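Local coordinates for protein YHDH (Escherichia coli, PDB 1O89) that probably catalyses the NADPH-dependent reduction of acrylyl-CoA to propanoyl-CoA and works as a homodimer, at residues 55-60 and 316-321. Residues are numbered along the deposited sequence; the frame is centred on the assembly and turned at random.
Sequences VHWSSL and AKEISL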
ATOM      1  N   VAL A  55      21.734  30.878  -6.304  1.00 50.13           N
ATOM      2  CA  VAL A  55      22.120  29.552  -5.861  1.00 48.35           C
ATOM      3  C   VAL A  55      23.519  29.621  -5.274  1.00 49.64           C
ATOM      4  O   VAL A  55      24.436  30.252  -5.824  1.00 51.52           O
ATOM      5  CB  VAL A  55      22.038  28.546  -7.028  1.00 46.95           C
ATOM      6  CG1 VAL A  55      22.428  27.132  -6.585  1.00 46.14           C
ATOM      7  CG2 VAL A  55      20.643  28.545  -7.597  1.00 46.87           C
ATOM      8  N   HIS A  56      23.663  29.031  -4.101  1.00 49.72           N
ATOM      9  CA  HIS A  56      24.947  28.996  -3.427  1.00 51.79           C
ATOM     10  C   HIS A  56      25.505  27.574  -3.481  1.00 50.06           C
ATOM     11  O   HIS A  56      26.702  27.390  -3.662  1.00 51.11           O
ATOM     12  CB  HIS A  56      24.780  29.448  -1.979  1.00 53.85           C
ATOM     13  CG  HIS A  56      24.374  30.881  -1.832  1.00 59.55           C
ATOM     14  ND1 HIS A  56      24.885  31.890  -2.623  1.00 65.45           N
ATOM     15  CD2 HIS A  56      23.540  31.483  -0.948  1.00 64.16           C
ATOM     16  CE1 HIS A  56      24.375  33.049  -2.242  1.00 68.50           C
ATOM     17  NE2 HIS A  56      23.554  32.830  -1.228  1.00 68.43           N
ATOM     18  N   TRP A  57      24.627  26.587  -3.292  1.00 48.07           N
ATOM     19  CA  TRP A  57      24.983  25.161  -3.337  1.00 47.60           C
ATOM     20  C   TRP A  57      23.972  24.362  -4.143  1.00 46.56           C
ATOM     21  O   TRP A  57      22.760  24.582  -4.039  1.00 46.37           O
ATOM     22  CB  TRP A  57      25.051  24.551  -1.921  1.00 47.72           C
ATOM     23  CG  TRP A  57      26.166  25.062  -1.053  1.00 48.90           C
ATOM     24  CD1 TRP A  57      26.077  26.039  -0.101  1.00 48.38           C
ATOM     25  CD2 TRP A  57      27.537  24.624  -1.046  1.00 50.83           C
ATOM     26  NE1 TRP A  57      27.302  26.242   0.486  1.00 51.31           N
ATOM     27  CE2 TRP A  57      28.215  25.379  -0.060  1.00 51.82           C
ATOM     28  CE3 TRP A  57      28.259  23.658  -1.759  1.00 51.65           C
ATOM     29  CZ2 TRP A  57      29.581  25.222   0.213  1.00 55.67           C
ATOM     30  CZ3 TRP A  57      29.623  23.492  -1.480  1.00 53.94           C
ATOM     31  CH2 TRP A  57      30.267  24.275  -0.503  1.00 56.77           C
ATOM     32  N   SER A  58      24.472  23.426  -4.935  1.00 47.39           N
ATOM     33  CA  SER A  58      23.644  22.390  -5.556  1.00 46.98           C
ATOM     34  C   SER A  58      24.368  21.051  -5.315  1.00 49.15           C
ATOM     35  O   SER A  58      25.154  20.940  -4.357  1.00 50.39           O
ATOM     36  CB  SER A  58      23.444  22.694  -7.045  1.00 46.76           C
ATOM     37  OG  SER A  58      22.510  21.812  -7.676  1.00 45.94           O
ATOM     38  N   SER A  59      24.119  20.068  -6.184  1.00 50.28           N
ATOM     39  CA  SER A  59      24.609  18.687  -6.055  1.00 52.93           C
ATOM     40  C   SER A  59      24.694  17.991  -7.403  1.00 53.26           C
ATOM     41  O   SER A  59      24.092  18.427  -8.386  1.00 52.35           O
ATOM     42  CB  SER A  59      23.621  17.793  -5.271  1.00 53.36           C
ATOM     43  OG  SER A  59      22.991  18.486  -4.225  1.00 56.29           O
ATOM     44  N   LEU A  60      25.384  16.856  -7.396  1.00 55.00           N
ATOM     45  CA  LEU A  60      25.307  15.891  -8.468  1.00 56.53           C
ATOM     46  C   LEU A  60      24.636  14.629  -7.934  1.00 58.09           C
ATOM     47  O   LEU A  60      25.315  13.680  -7.550  1.00 60.25           O
ATOM     48  CB  LEU A  60      26.701  15.554  -8.999  1.00 59.33           C
ATOM     49  CG  LEU A  60      27.454  16.559  -9.872  1.00 58.78           C
ATOM     50  CD1 LEU A  60      28.445  15.820 -10.750  1.00 62.26           C
ATOM     51  CD2 LEU A  60      26.527  17.432 -10.740  1.00 56.36           C
ATOM     52  N   ALA A 316      32.375  15.398   2.090  1.00 63.38           N
ATOM     53  CA  ALA A 316      31.743  15.706   0.815  1.00 61.03           C
ATOM     54  C   ALA A 316      32.737  16.338  -0.154  1.00 59.87           C
ATOM     55  O   ALA A 316      33.558  17.160   0.243  1.00 59.70           O
ATOM     56  CB  ALA A 316      30.578  16.643   1.039  1.00 59.20           C
ATOM     57  N   LYS A 317      32.653  15.957  -1.425  1.00 60.33           N
ATOM     58  CA  LYS A 317      33.450  16.581  -2.476  1.00 60.20           C
ATOM     59  C   LYS A 317      32.749  17.831  -2.998  1.00 57.49           C
ATOM     60  O   LYS A 317      31.686  17.738  -3.597  1.00 56.72           O
ATOM     61  CB  LYS A 317      33.677  15.617  -3.643  1.00 62.89           C
ATOM     62  CG  LYS A 317      34.671  14.497  -3.361  1.00 67.97           C
ATOM     63  CD  LYS A 317      33.963  13.166  -3.140  1.00 71.26           C
ATOM     64  CE  LYS A 317      34.790  12.208  -2.308  1.00 76.65           C
ATOM     65  NZ  LYS A 317      34.499  12.322  -0.856  1.00 76.06           N
ATOM     66  N   GLU A 318      33.355  18.990  -2.787  1.00 57.42           N
ATOM     67  CA  GLU A 318      32.842  20.246  -3.337  1.00 55.98           C
ATOM     68  C   GLU A 318      33.503  20.465  -4.679  1.00 57.43           C
ATOM     69  O   GLU A 318      34.716  20.398  -4.779  1.00 60.45           O
ATOM     70  CB  GLU A 318      33.170  21.421  -2.422  1.00 56.66           C
ATOM     71  CG  GLU A 318      32.720  21.228  -0.989  1.00 55.95           C
ATOM     72  CD  GLU A 318      33.273  22.278  -0.044  1.00 58.55           C
ATOM     73  OE1 GLU A 318      34.321  22.901  -0.328  1.00 58.30           O
ATOM     74  OE2 GLU A 318      32.638  22.487   1.006  1.00 61.01           O
ATOM     75  N   ILE A 319      32.706  20.735  -5.707  1.00 56.73           N
ATOM     76  CA  ILE A 319      33.227  20.981  -7.047  1.00 58.49           C
ATOM     77  C   ILE A 319      32.615  22.250  -7.649  1.00 57.99           C
ATOM     78  O   ILE A 319      31.505  22.675  -7.291  1.00 55.78           O
ATOM     79  CB  ILE A 319      32.960  19.747  -7.967  1.00 59.76           C
ATOM     80  CG1 ILE A 319      31.496  19.669  -8.413  1.00 58.48           C
ATOM     81  CG2 ILE A 319      33.337  18.449  -7.262  1.00 61.09           C
ATOM     82  CD1 ILE A 319      31.221  18.530  -9.401  1.00 61.67           C
ATOM     83  N   SER A 320      33.344  22.848  -8.580  1.00 60.52           N
ATOM     84  CA  SER A 320      32.827  23.955  -9.352  1.00 61.37           C
ATOM     85  C   SER A 320      31.989  23.390 -10.509  1.00 60.97           C
ATOM     86  O   SER A 320      32.046  22.195 -10.814  1.00 60.86           O
ATOM     87  CB  SER A 320      33.976  24.828  -9.858  1.00 66.08           C
ATOM     88  OG  SER A 320      34.660  24.202 -10.922  1.00 68.92           O
ATOM     89  N   LEU A 321      31.206  24.251 -11.143  1.00 61.58           N
ATOM     90  CA  LEU A 321      30.393  23.850 -12.287  1.00 62.06           C
ATOM     91  C   LEU A 321      31.234  23.206 -13.394  1.00 65.66           C
ATOM     92  O   LEU A 321      30.805  22.247 -14.022  1.00 65.72           O
ATOM     93  CB  LEU A 321      29.657  25.059 -12.844  1.00 63.76           C
ATOM     94  CG  LEU A 321      28.511  25.576 -11.977  1.00 61.14           C
ATOM     95  CD1 LEU A 321      28.218  27.013 -12.324  1.00 64.14           C
ATOM     96  CD2 LEU A 321      27.264  24.709 -12.163  1.00 59.30           C
TER
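W57 and E318 meet side chain to side chain, the far corner of the indole six-membered ring against the carboxylate. CH2 of W57 lies 3.3 Å from OE2 of E318. The carboxylate is tilted 47° from the indole plane, so the two are neither stacked nor perpendicular. The chain of E318 runs out extended beyond CG, which carries its acid to the ring, and CG itself lies 3.9 Å from W57 CZ3. In W57, CG stands anti to the carbonyl carbon (chi1 -67°), and the indole reaches across to the other strand. OE2 has its strong partner in R140 of helix 139-161, a salt bridge. The same helix touches W57.

The second contact is apolar and buried. CD1 of L60 meets CD1 of I319 at 4.1 Å, the two side chains crossing at about a right angle. F327 of helix 324-332 touches both.

Segment 55-60 belongs to the GroES-like domain of this zinc-containing alcohol dehydrogenase family. The late strand 317-319 joins the same mixed sheet through strand 340-343, which pairs with both. L60 lies near Y62, which binds NADP(+). An alanine in place of W57 would probably leave a gap beside E318 and strip the R140 salt bridge of its aromatic neighbour. R140 probably offsets the charge of the acid, so the indole packs against a carboxylate already paired, while L60 and I319 add a nonpolar contact.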